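Local coordinates for hypothetical protein TM1070 (Thermotoga maritima, PDB 1NC7) that is of unproven function but belongs to the sensory rhodopsin transducer family, binds magnesium ions and probably takes part in signalling as a tetramer, at residues D[26-31]-D[130-136]; D[59-65]-D[103-109]; D[52-57]-D[80-86]; D[32-38]-D[97-102]. All coordinates share one frame; numbering follows the deposited sequence.

How the contacts relate
All four contacts are antiparallel pairings within one all-beta chain, and together they sample much of its eight-stranded sheet. Contact 1 closes the longest loop, joining strand 28-34 to the last strand, 124-135, and the other three are nested inside that loop. Contact 4 prolongs strand 28-34 along strand 101-107, which contact 2 then pairs on its other side with strand 60-68; the centres of contacts 2 and 4 are about 20 Å apart. Contact 3 involves the outermost strand 84-89 and its neighbour 47-54; its centre is about 26 Å from that of contact 4, yet it touches contact 2, centre about 12 Å away. Sequence-distant strands are thus interleaved, and every contact also meets another subunit of the tetramer.

Contact 1 (D[26-31]-D[130-136]); sequences ARKWFF and TIGYWEE
An antiparallel strand pair joins segment 26-31, near the start of the chain, to segment 130-136 at its end, with Trp29 facing Trp134 as a non-hydrogen-bonded pair between the hydrogen-bonded pairs Lys28-Glu135 and Phe30-Tyr133. The face bearing the tryptophans includes a CH-pi contact: the strand pairing sets Trp134 CB 3.5 Å from the centroid of the Trp29 six-membered ring, almost on the ring normal. With CG between its own backbone N and carbonyl carbon (chi1 63°), the Trp134 indole swings so that CE3 comes alongside CZ3 and CH2 of Trp29, the two ring systems obliquely tilted. Trp29 NE1 turns back to Ala26 O at 3.1 Å, approaching from above the carbonyl plane. On the other face, the Phe30 and Tyr133 rings point the same way with their planes 49° apart, and Tyr133 OH donates to Glu135 OE2 over 2.6 Å, fixing the phenol's outer end. At the exposed margin, Glu136 OE2 lies over the guanidinium face of Arg27, 3.3 Å from NE, so their salt bridge rests on charge alone; NE itself donates to Ser107 O. Trp29 and Phe31 pack on strand 110-121, strand 101-107 flanks segment 26-31 on its other edge, and Trp134 meets Trp134 of both the second and the third subunit edge-to-face.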
# COMPACT_ATOMS: atom_id res chain seq x y z
N ALA D 26 3.92 8.37 -14.70
CA ALA D 26 3.09 7.76 -15.72
C ALA D 26 1.90 8.67 -16.03
O ALA D 26 1.51 9.49 -15.20
CB ALA D 26 2.59 6.40 -15.24
N ARG D 27 1.32 8.51 -17.21
CA ARG D 27 0.20 9.35 -17.59
C ARG D 27 -1.17 8.86 -17.11
O ARG D 27 -2.13 9.63 -17.12
CB ARG D 27 0.19 9.55 -19.10
CG ARG D 27 1.32 10.45 -19.59
CD ARG D 27 1.24 10.70 -21.08
NE ARG D 27 -0.03 11.31 -21.46
CZ ARG D 27 -0.39 11.58 -22.72
NH1 ARG D 27 0.44 11.30 -23.71
NH2 ARG D 27 -1.56 12.13 -22.98
N LYS D 28 -1.26 7.61 -16.70
CA LYS D 28 -2.54 7.08 -16.23
C LYS D 28 -2.41 6.37 -14.89
O LYS D 28 -1.51 5.55 -14.70
CB LYS D 28 -3.13 6.12 -17.27
CG LYS D 28 -3.40 6.78 -18.62
CD LYS D 28 -4.12 5.83 -19.56
CE LYS D 28 -4.31 6.46 -20.93
NZ LYS D 28 -5.05 7.75 -20.87
N TRP D 29 -3.32 6.69 -13.97
CA TRP D 29 -3.33 6.11 -12.63
C TRP D 29 -4.71 5.58 -12.27
O TRP D 29 -5.72 6.17 -12.64
CB TRP D 29 -2.86 7.15 -11.61
CG TRP D 29 -1.42 7.47 -11.77
CD1 TRP D 29 -0.86 8.36 -12.65
CD2 TRP D 29 -0.33 6.84 -11.09
NE1 TRP D 29 0.51 8.31 -12.57
CE2 TRP D 29 0.86 7.39 -11.62
CE3 TRP D 29 -0.25 5.87 -10.09
CZ2 TRP D 29 2.12 6.98 -11.18
CZ3 TRP D 29 1.01 5.47 -9.65
CH2 TRP D 29 2.18 6.03 -10.20
N PHE D 30 -4.74 4.47 -11.53
CA PHE D 30 -5.99 3.82 -11.16
C PHE D 30 -6.07 3.44 -9.68
O PHE D 30 -5.12 2.87 -9.13
CB PHE D 30 -6.16 2.56 -12.01
CG PHE D 30 -6.11 2.81 -13.50
CD1 PHE D 30 -7.27 2.91 -14.24
CD2 PHE D 30 -4.88 2.96 -14.14
CE1 PHE D 30 -7.22 3.16 -15.62
CE2 PHE D 30 -4.82 3.22 -15.51
CZ PHE D 30 -5.99 3.31 -16.25
N PHE D 31 -7.20 3.74 -9.06
CA PHE D 31 -7.44 3.43 -7.65
C PHE D 31 -8.82 2.80 -7.51
O PHE D 31 -9.84 3.50 -7.50
CB PHE D 31 -7.37 4.71 -6.82
CG PHE D 31 -6.02 5.36 -6.81
CD1 PHE D 31 -5.05 4.94 -5.91
CD2 PHE D 31 -5.72 6.36 -7.72
CE1 PHE D 31 -3.78 5.52 -5.93
CE2 PHE D 31 -4.45 6.94 -7.75
CZ PHE D 31 -3.48 6.52 -6.85
N THR D 130 -2.30 3.74 -0.41
CA THR D 130 -1.59 2.93 -1.38
C THR D 130 -1.20 3.74 -2.60
O THR D 130 -1.90 4.67 -3.00
CB THR D 130 -2.40 1.71 -1.89
OG1 THR D 130 -1.56 0.91 -2.73
CG2 THR D 130 -3.61 2.17 -2.70
N ILE D 131 -0.04 3.40 -3.14
CA ILE D 131 0.43 4.00 -4.37
C ILE D 131 -0.57 3.38 -5.35
O ILE D 131 -1.08 2.28 -5.11
CB ILE D 131 1.88 3.53 -4.68
CG1 ILE D 131 2.47 4.35 -5.83
CG2 ILE D 131 1.90 2.04 -5.01
CD1 ILE D 131 2.80 5.78 -5.46
N GLY D 132 -0.89 4.05 -6.45
CA GLY D 132 -1.85 3.46 -7.37
C GLY D 132 -1.24 2.55 -8.41
O GLY D 132 -0.03 2.33 -8.43
N TYR D 133 -2.10 1.97 -9.25
CA TYR D 133 -1.63 1.14 -10.36
C TYR D 133 -1.40 2.18 -11.45
O TYR D 133 -2.20 3.12 -11.60
CB TYR D 133 -2.72 0.16 -10.81
CG TYR D 133 -2.50 -0.40 -12.21
CD1 TYR D 133 -1.53 -1.37 -12.46
CD2 TYR D 133 -3.24 0.09 -13.28
CE1 TYR D 133 -1.30 -1.85 -13.75
CE2 TYR D 133 -3.02 -0.38 -14.58
CZ TYR D 133 -2.05 -1.35 -14.80
OH TYR D 133 -1.83 -1.80 -16.09
N TRP D 134 -0.32 2.04 -12.22
CA TRP D 134 -0.01 3.00 -13.26
C TRP D 134 0.14 2.37 -14.64
O TRP D 134 0.42 1.18 -14.77
CB TRP D 134 1.28 3.75 -12.91
CG TRP D 134 2.49 2.87 -12.82
CD1 TRP D 134 3.34 2.52 -13.84
CD2 TRP D 134 2.99 2.21 -11.65
NE1 TRP D 134 4.33 1.69 -13.37
CE2 TRP D 134 4.14 1.49 -12.03
CE3 TRP D 134 2.57 2.17 -10.31
CZ2 TRP D 134 4.89 0.73 -11.11
CZ3 TRP D 134 3.31 1.41 -9.40
CH2 TRP D 134 4.46 0.70 -9.81
N GLU D 135 -0.04 3.20 -15.66
CA GLU D 135 0.08 2.76 -17.04
C GLU D 135 0.67 3.88 -17.89
O GLU D 135 0.46 5.06 -17.60
CB GLU D 135 -1.29 2.38 -17.57
CG GLU D 135 -1.33 1.04 -18.25
CD GLU D 135 -2.74 0.56 -18.49
OE1 GLU D 135 -3.52 1.30 -19.14
OE2 GLU D 135 -3.08 -0.54 -18.03
N GLU D 136 1.40 3.50 -18.93
CA GLU D 136 2.02 4.45 -19.85
C GLU D 136 3.04 5.33 -19.13
O GLU D 136 2.83 6.53 -18.95
CB GLU D 136 0.95 5.32 -20.51
CG GLU D 136 1.47 6.17 -21.66
CD GLU D 136 0.37 6.93 -22.36
OE1 GLU D 136 -0.58 6.28 -22.84
OE2 GLU D 136 0.45 8.18 -22.44

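Contact 2 (D[59-65]-D[103-109]); sequences TAKIRIT and IMAESNV
Glu106 OE1 is gripped from two directions, by Arg63 and by a water. Arg63 NH2 reaches it at 2.8 Å in a salt bridge whose hydrogen bond is weak, the N-H pointing well off the oxygen (123°). The two side chains run alongside each other with guanidinium and carboxylate planes only 20° apart; Arg63 starts with CG anti to the backbone N (chi1 175°) and bends at its third torsion to bring the guanidinium over. The water that meets OE1 also contacts Thr65 OG1 at 2.7 Å. Glu106 OE2 has a second cation in Lys28, so the carboxylate would probably stay ionised. Arg63-Glu106 and Thr65-Met104 are hydrogen-bonded antiparallel pairs; at Lys61 a side-chain oxygen replaces the backbone acceptor, Lys61 N lying 2.7 Å from Asn108 OD1, above the carbonyl plane. The opposite face is mainly apolar, with Ile64 CG2 3.6 Å from Ile103 CG2. Its polar member, Ser107, turns OG to Val109 O at 2.6 Å, on a lone pair, where the chain turns a corner. Side chains alternate between a more polar face and an apolar one, as in an amphipathic strand pair of an antiparallel sheet, whose apolar face (Ala60, Ile62, Ile64, Ala105) packs on strands 47-54 and 110-121.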
# COMPACT_ATOMS: atom_id res chain seq x y z
N THR D 59 3.22 22.04 -16.92
CA THR D 59 2.02 21.90 -16.10
C THR D 59 1.24 20.66 -16.53
O THR D 59 1.10 20.38 -17.72
CB THR D 59 1.11 23.14 -16.23
OG1 THR D 59 1.79 24.29 -15.69
CG2 THR D 59 -0.20 22.93 -15.49
N ALA D 60 0.75 19.92 -15.55
CA ALA D 60 -0.02 18.72 -15.83
C ALA D 60 -1.51 19.02 -15.78
O ALA D 60 -2.00 19.61 -14.82
CB ALA D 60 0.33 17.63 -14.82
N LYS D 61 -2.21 18.62 -16.84
CA LYS D 61 -3.65 18.79 -16.92
C LYS D 61 -4.18 17.38 -16.72
O LYS D 61 -3.93 16.49 -17.53
CB LYS D 61 -4.05 19.34 -18.29
CG LYS D 61 -3.48 20.72 -18.58
CD LYS D 61 -3.88 21.20 -19.97
CE LYS D 61 -3.29 22.57 -20.26
NZ LYS D 61 -3.65 23.04 -21.63
N ILE D 62 -4.91 17.19 -15.63
CA ILE D 62 -5.42 15.87 -15.29
C ILE D 62 -6.93 15.75 -15.27
O ILE D 62 -7.63 16.56 -14.67
CB ILE D 62 -4.86 15.45 -13.92
CG1 ILE D 62 -3.34 15.67 -13.90
CG2 ILE D 62 -5.15 13.99 -13.65
CD1 ILE D 62 -2.70 15.40 -12.56
N ARG D 63 -7.42 14.72 -15.97
CA ARG D 63 -8.85 14.43 -16.03
C ARG D 63 -9.07 13.26 -15.08
O ARG D 63 -8.49 12.19 -15.25
CB ARG D 63 -9.23 14.02 -17.46
CG ARG D 63 -10.68 13.59 -17.62
CD ARG D 63 -11.02 13.32 -19.07
NE ARG D 63 -10.15 12.31 -19.66
CZ ARG D 63 -10.25 11.87 -20.92
NH1 ARG D 63 -11.19 12.36 -21.72
NH2 ARG D 63 -9.41 10.95 -21.37
N ILE D 64 -9.90 13.49 -14.06
CA ILE D 64 -10.18 12.47 -13.06
C ILE D 64 -11.58 11.90 -13.23
O ILE D 64 -12.57 12.61 -13.05
CB ILE D 64 -10.07 13.04 -11.63
CG1 ILE D 64 -8.74 13.78 -11.47
CG2 ILE D 64 -10.18 11.91 -10.61
CD1 ILE D 64 -8.60 14.51 -10.15
N THR D 65 -11.65 10.62 -13.56
CA THR D 65 -12.94 9.95 -13.76
C THR D 65 -13.32 9.07 -12.58
O THR D 65 -12.53 8.24 -12.12
CB THR D 65 -12.90 9.08 -15.03
OG1 THR D 65 -12.59 9.90 -16.16
CG2 THR D 65 -14.25 8.40 -15.25
N ILE D 103 -11.38 5.24 -9.13
CA ILE D 103 -10.81 6.39 -9.81
C ILE D 103 -9.84 6.06 -10.93
O ILE D 103 -8.97 5.21 -10.78
CB ILE D 103 -10.01 7.27 -8.82
CG1 ILE D 103 -10.89 7.68 -7.63
CG2 ILE D 103 -9.46 8.50 -9.53
CD1 ILE D 103 -10.12 8.39 -6.53
N MSE D 104 -10.03 6.72 -12.07
CA MSE D 104 -9.11 6.59 -13.19
C MSE D 104 -8.67 8.03 -13.44
O MSE D 104 -9.50 8.91 -13.62
CB MSE D 104 -9.78 6.05 -14.45
CG MSE D 104 -8.89 6.24 -15.68
SE MSE D 104 -9.56 5.49 -17.32
CE MSE D 104 -11.08 6.65 -17.59
N ALA D 105 -7.36 8.26 -13.43
CA ALA D 105 -6.84 9.60 -13.65
C ALA D 105 -5.95 9.60 -14.88
O ALA D 105 -5.08 8.74 -15.02
CB ALA D 105 -6.06 10.06 -12.43
N GLU D 106 -6.18 10.56 -15.77
CA GLU D 106 -5.40 10.65 -17.01
C GLU D 106 -4.74 12.02 -17.12
O GLU D 106 -5.42 13.05 -17.08
CB GLU D 106 -6.32 10.41 -18.20
CG GLU D 106 -6.92 9.02 -18.23
CD GLU D 106 -8.01 8.87 -19.27
OE1 GLU D 106 -9.10 9.46 -19.07
OE2 GLU D 106 -7.78 8.18 -20.29
N SER D 107 -3.42 12.02 -17.26
CA SER D 107 -2.64 13.24 -17.35
C SER D 107 -1.98 13.39 -18.72
O SER D 107 -1.67 12.40 -19.38
CB SER D 107 -1.56 13.25 -16.26
OG SER D 107 -0.79 14.43 -16.30
N ASN D 108 -1.75 14.64 -19.13
CA ASN D 108 -1.12 14.91 -20.41
C ASN D 108 0.39 14.69 -20.30
O ASN D 108 1.08 14.49 -21.31
CB ASN D 108 -1.43 16.34 -20.87
CG ASN D 108 -0.84 17.39 -19.96
OD1 ASN D 108 -0.91 17.28 -18.74
ND2 ASN D 108 -0.26 18.43 -20.55
N VAL D 109 0.91 14.74 -19.07
CA VAL D 109 2.33 14.53 -18.81
C VAL D 109 2.47 13.57 -17.64
O VAL D 109 1.57 13.45 -16.81
CB VAL D 109 3.06 15.85 -18.47
CG1 VAL D 109 2.99 16.82 -19.64
CG2 VAL D 109 2.46 16.47 -17.21
O HOH W 1 0.54 21.29 -20.16
O HOH W 2 -9.95 10.12 -16.50

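Contact 3 (D[52-57]-D[80-86]); sequences IMNTGD and ISPMKSL
Packing is tightest where the buried side chains of Ile80 and Ile52 meet, and it slackens toward Gly56 and the exposed Asp57, where contacts are few. Ile80 CD1 is modelled 3.2 Å from Ile52 CB and equally near CG2, unusually short distances whose exact value is doubtful; the side chains cross at a slant, and Ile62 and Met113 add to the apolar cluster. Next to them Asn54, with CG anti to the backbone N (chi1 179°), lays its amide between the segments. ND2 donates to Ile80 O at 3.0 Å, with that oxygen in the amide plane, and also to Glu58 O. OD1 receives Gly56 N, 3.0 Å away and above the carbonyl plane, forming an Asx turn. Met83 and Lys84 together stand across from Asn54 in a G1 beta bulge, Met83 having positive backbone angles. On the looser side the selenium of Met83, a selenomethionine, lies 3.4 Å from Thr55 O, while the Lys84 side chain extends off from the partner strand. Ser85 OG is hydrogen-bonded to Ser102 of the third subunit. One buried amide thus ties the end of strand 47-54 to Ile80 and to the turn at 56-58, while the Asn54 backbone N and O bond to Lys84.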
# COMPACT_ATOMS: atom_id res chain seq x y z
N ILE D 52 -1.14 13.96 -5.83
CA ILE D 52 -0.48 13.96 -7.12
C ILE D 52 0.78 14.81 -7.08
O ILE D 52 0.80 15.87 -6.47
CB ILE D 52 -1.41 14.54 -8.20
CG1 ILE D 52 -2.80 13.89 -8.10
CG2 ILE D 52 -0.81 14.34 -9.58
CD1 ILE D 52 -3.84 14.53 -9.00
N MSE D 53 1.84 14.33 -7.73
CA MSE D 53 3.07 15.09 -7.78
C MSE D 53 3.53 15.20 -9.23
O MSE D 53 3.39 14.26 -10.02
CB MSE D 53 4.16 14.45 -6.91
CG MSE D 53 4.58 13.05 -7.32
SE MSE D 53 5.78 12.23 -6.03
CE MSE D 53 7.25 13.47 -6.18
N ASN D 54 4.06 16.37 -9.57
CA ASN D 54 4.56 16.66 -10.90
C ASN D 54 6.01 17.10 -10.77
O ASN D 54 6.28 18.19 -10.29
CB ASN D 54 3.72 17.78 -11.53
CG ASN D 54 4.19 18.15 -12.93
OD1 ASN D 54 5.04 17.49 -13.51
ND2 ASN D 54 3.61 19.22 -13.48
N THR D 55 6.93 16.24 -11.20
CA THR D 55 8.35 16.55 -11.12
C THR D 55 8.88 17.07 -12.45
O THR D 55 10.08 17.31 -12.60
CB THR D 55 9.18 15.31 -10.74
OG1 THR D 55 9.08 14.32 -11.78
CG2 THR D 55 8.67 14.71 -9.43
N GLY D 56 7.98 17.26 -13.41
CA GLY D 56 8.37 17.72 -14.73
C GLY D 56 8.46 19.22 -14.91
O GLY D 56 8.26 19.99 -13.97
N ASP D 57 8.75 19.64 -16.15
CA ASP D 57 8.90 21.05 -16.48
C ASP D 57 7.66 21.68 -17.10
O ASP D 57 7.66 22.86 -17.44
CB ASP D 57 10.09 21.24 -17.42
CG ASP D 57 11.38 20.69 -16.85
OD1 ASP D 57 11.70 21.03 -15.70
OD2 ASP D 57 12.07 19.93 -17.56
N ILE D 80 -1.68 20.84 -12.15
CA ILE D 80 -0.58 20.89 -11.20
C ILE D 80 0.66 21.43 -11.89
O ILE D 80 1.13 20.88 -12.88
CB ILE D 80 -0.27 19.50 -10.63
CG1 ILE D 80 -1.54 18.91 -10.02
CG2 ILE D 80 0.82 19.60 -9.57
CD1 ILE D 80 -1.35 17.54 -9.44
N SER D 81 1.18 22.53 -11.35
CA SER D 81 2.35 23.19 -11.90
C SER D 81 3.62 22.36 -11.74
O SER D 81 3.66 21.41 -10.95
CB SER D 81 2.53 24.56 -11.23
OG SER D 81 1.36 25.34 -11.38
N PRO D 82 4.67 22.70 -12.50
CA PRO D 82 5.95 21.99 -12.44
C PRO D 82 6.56 21.98 -11.04
O PRO D 82 6.51 22.98 -10.33
CB PRO D 82 6.82 22.77 -13.43
CG PRO D 82 5.82 23.25 -14.44
CD PRO D 82 4.69 23.72 -13.56
N MSE D 83 7.13 20.84 -10.66
CA MSE D 83 7.77 20.67 -9.36
C MSE D 83 6.86 21.07 -8.20
O MSE D 83 7.27 21.78 -7.29
CB MSE D 83 9.07 21.47 -9.31
CG MSE D 83 10.15 20.95 -10.26
SE MSE D 83 10.78 19.17 -9.80
CE MSE D 83 12.04 19.65 -8.42
N LYS D 84 5.62 20.59 -8.25
CA LYS D 84 4.64 20.88 -7.20
C LYS D 84 3.89 19.63 -6.78
O LYS D 84 3.85 18.63 -7.50
CB LYS D 84 3.63 21.92 -7.69
CG LYS D 84 4.17 23.34 -7.84
CD LYS D 84 4.48 23.94 -6.48
CE LYS D 84 4.72 25.44 -6.56
NZ LYS D 84 6.00 25.80 -7.22
N SER D 85 3.29 19.71 -5.60
CA SER D 85 2.50 18.63 -5.03
C SER D 85 1.06 19.12 -4.96
O SER D 85 0.81 20.33 -4.89
CB SER D 85 2.99 18.31 -3.61
OG SER D 85 2.15 17.38 -2.95
N LEU D 86 0.11 18.19 -5.00
CA LEU D 86 -1.29 18.54 -4.88
C LEU D 86 -2.01 17.43 -4.13
O LEU D 86 -2.06 16.29 -4.59
CB LEU D 86 -1.95 18.73 -6.26
CG LEU D 86 -3.45 19.01 -6.19
CD1 LEU D 86 -3.70 20.33 -5.48
CD2 LEU D 86 -4.04 19.04 -7.59

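Contact 4 (D[32-38]-D[97-102]); sequences PDGYIPN and KCKPYS. With EDO (1,2-ethanediol), chain O.
Backbone hydrogen bonds carry the pairing of segments 32-38 and 97-102: Gly34 and Tyr101 exchange both of theirs, and Cys98 N donates to Ile36 O at 2.7 Å farther along. A side chain extends the series, Ser102 OG giving its proton to Pro32 O over 2.6 Å; the same hydroxyl is also bonded to Ser85 of the second subunit. Ring contacts come next. Tyr101 CG sits between its backbone N and carbonyl carbon (chi1 62°), which lays the phenol flat over Gly34, with Gly34 CA 3.6 Å from the ring centroid in a CH-pi contact over one face. Ile36 meets the far end of that ring, its CD1 3.4 Å from Tyr101 OH. Tyr35 reaches along the backbone of 98-100, bringing CE1 3.3 Å from Cys98 C, and Cys98 SG lies obliquely to its ring in a sulfur-aromatic contact. Waters fill in between: one accepts from Ile36 N at 2.9 Å and from Lys99 N at 3.0 Å, bridging the segments where direct pairing lapses. Polar partners meet at Asp33: OD1 forms a salt bridge with Arg117, and OD2 is bonded to Ser116 of the second subunit and to a 1,2-ethanediol probably left from crystallisation. The whole is an antiparallel strand pair fraying into a water-bridged loop, with Pro32 to Gly34, Pro100 and Ser102 contacting the second subunit.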
# COMPACT_ATOMS: atom_id res chain seq x y z
N PRO D 32 -8.89 1.47 -7.40
CA PRO D 32 -10.18 0.79 -7.27
C PRO D 32 -11.02 1.05 -6.02
O PRO D 32 -12.25 1.06 -6.11
CB PRO D 32 -9.81 -0.69 -7.40
CG PRO D 32 -8.58 -0.66 -8.25
CD PRO D 32 -7.81 0.50 -7.67
N ASP D 33 -10.38 1.26 -4.87
CA ASP D 33 -11.16 1.47 -3.65
C ASP D 33 -11.36 2.91 -3.22
O ASP D 33 -10.56 3.46 -2.46
CB ASP D 33 -10.53 0.69 -2.49
CG ASP D 33 -11.45 0.63 -1.27
OD1 ASP D 33 -12.53 1.26 -1.31
OD2 ASP D 33 -11.09 -0.03 -0.28
N GLY D 34 -12.45 3.50 -3.69
CA GLY D 34 -12.78 4.87 -3.32
C GLY D 34 -14.04 4.88 -2.48
O GLY D 34 -14.99 4.15 -2.76
N TYR D 35 -14.05 5.70 -1.43
CA TYR D 35 -15.21 5.80 -0.54
C TYR D 35 -15.01 6.96 0.42
O TYR D 35 -13.98 7.05 1.09
CB TYR D 35 -15.34 4.49 0.25
CG TYR D 35 -16.57 4.39 1.14
CD1 TYR D 35 -17.79 3.96 0.62
CD2 TYR D 35 -16.50 4.69 2.50
CE1 TYR D 35 -18.91 3.81 1.43
CE2 TYR D 35 -17.61 4.54 3.32
CZ TYR D 35 -18.81 4.10 2.78
OH TYR D 35 -19.91 3.93 3.59
N ILE D 36 -16.00 7.85 0.50
CA ILE D 36 -15.92 8.98 1.41
C ILE D 36 -16.79 8.68 2.63
O ILE D 36 -18.02 8.70 2.54
CB ILE D 36 -16.45 10.28 0.76
CG1 ILE D 36 -15.64 10.61 -0.49
CG2 ILE D 36 -16.39 11.43 1.77
CD1 ILE D 36 -14.16 10.83 -0.24
N PRO D 37 -16.18 8.37 3.79
CA PRO D 37 -16.94 8.07 5.01
C PRO D 37 -17.66 9.34 5.47
O PRO D 37 -17.30 10.44 5.06
CB PRO D 37 -15.86 7.63 5.99
CG PRO D 37 -14.76 7.11 5.10
CD PRO D 37 -14.74 8.14 4.01
N ASN D 38 -18.65 9.21 6.35
CA ASN D 38 -19.41 10.37 6.80
C ASN D 38 -19.14 10.87 8.23
O ASN D 38 -19.81 11.80 8.69
CB ASN D 38 -20.91 10.11 6.66
CG ASN D 38 -21.41 9.04 7.61
OD1 ASN D 38 -21.28 9.17 8.83
ND2 ASN D 38 -21.97 7.97 7.06
N LYS D 97 -21.44 10.94 -0.29
CA LYS D 97 -20.72 10.30 0.80
C LYS D 97 -21.26 8.88 0.94
O LYS D 97 -22.40 8.59 0.56
CB LYS D 97 -20.93 11.06 2.11
CG LYS D 97 -20.45 12.50 2.08
CD LYS D 97 -20.71 13.18 3.41
CE LYS D 97 -20.35 14.66 3.36
NZ LYS D 97 -20.59 15.35 4.67
N CYS D 98 -20.43 7.99 1.48
CA CYS D 98 -20.81 6.60 1.70
C CYS D 98 -21.31 5.91 0.45
O CYS D 98 -22.26 5.12 0.49
CB CYS D 98 -21.87 6.53 2.80
SG CYS D 98 -21.29 7.24 4.36
N LYS D 99 -20.65 6.20 -0.67
CA LYS D 99 -20.99 5.60 -1.95
C LYS D 99 -19.70 5.09 -2.57
O LYS D 99 -18.83 5.88 -2.94
CB LYS D 99 -21.65 6.64 -2.87
CG LYS D 99 -22.12 6.06 -4.20
CD LYS D 99 -22.83 7.12 -5.04
CE LYS D 99 -23.42 6.50 -6.30
NZ LYS D 99 -24.18 7.49 -7.11
N PRO D 100 -19.56 3.77 -2.70
CA PRO D 100 -18.34 3.20 -3.28
C PRO D 100 -18.08 3.68 -4.70
O PRO D 100 -19.01 3.85 -5.49
CB PRO D 100 -18.58 1.70 -3.21
CG PRO D 100 -20.07 1.58 -3.29
CD PRO D 100 -20.53 2.70 -2.39
N TYR D 101 -16.81 3.89 -5.02
CA TYR D 101 -16.43 4.33 -6.36
C TYR D 101 -14.99 3.91 -6.64
O TYR D 101 -14.32 3.33 -5.78
CB TYR D 101 -16.59 5.86 -6.49
CG TYR D 101 -15.72 6.69 -5.57
CD1 TYR D 101 -14.40 6.99 -5.90
CD2 TYR D 101 -16.22 7.20 -4.37
CE1 TYR D 101 -13.60 7.78 -5.07
CE2 TYR D 101 -15.43 7.98 -3.53
CZ TYR D 101 -14.13 8.26 -3.88
OH TYR D 101 -13.36 9.04 -3.04
N SER D 102 -14.54 4.16 -7.86
CA SER D 102 -13.18 3.86 -8.27
C SER D 102 -12.70 5.07 -9.05
O SER D 102 -13.51 5.84 -9.58
CB SER D 102 -13.12 2.61 -9.15
OG SER D 102 -13.46 1.46 -8.41
C1 EDO O . -13.07 -1.57 3.43
O1 EDO O . -14.51 -1.47 3.40
C2 EDO O . -12.47 -0.30 2.91
O2 EDO O . -12.94 0.14 1.60
O HOH W 3 -22.76 2.82 2.56
O HOH W 4 -18.31 7.96 -1.23
O HOH W 5 -21.34 13.43 6.36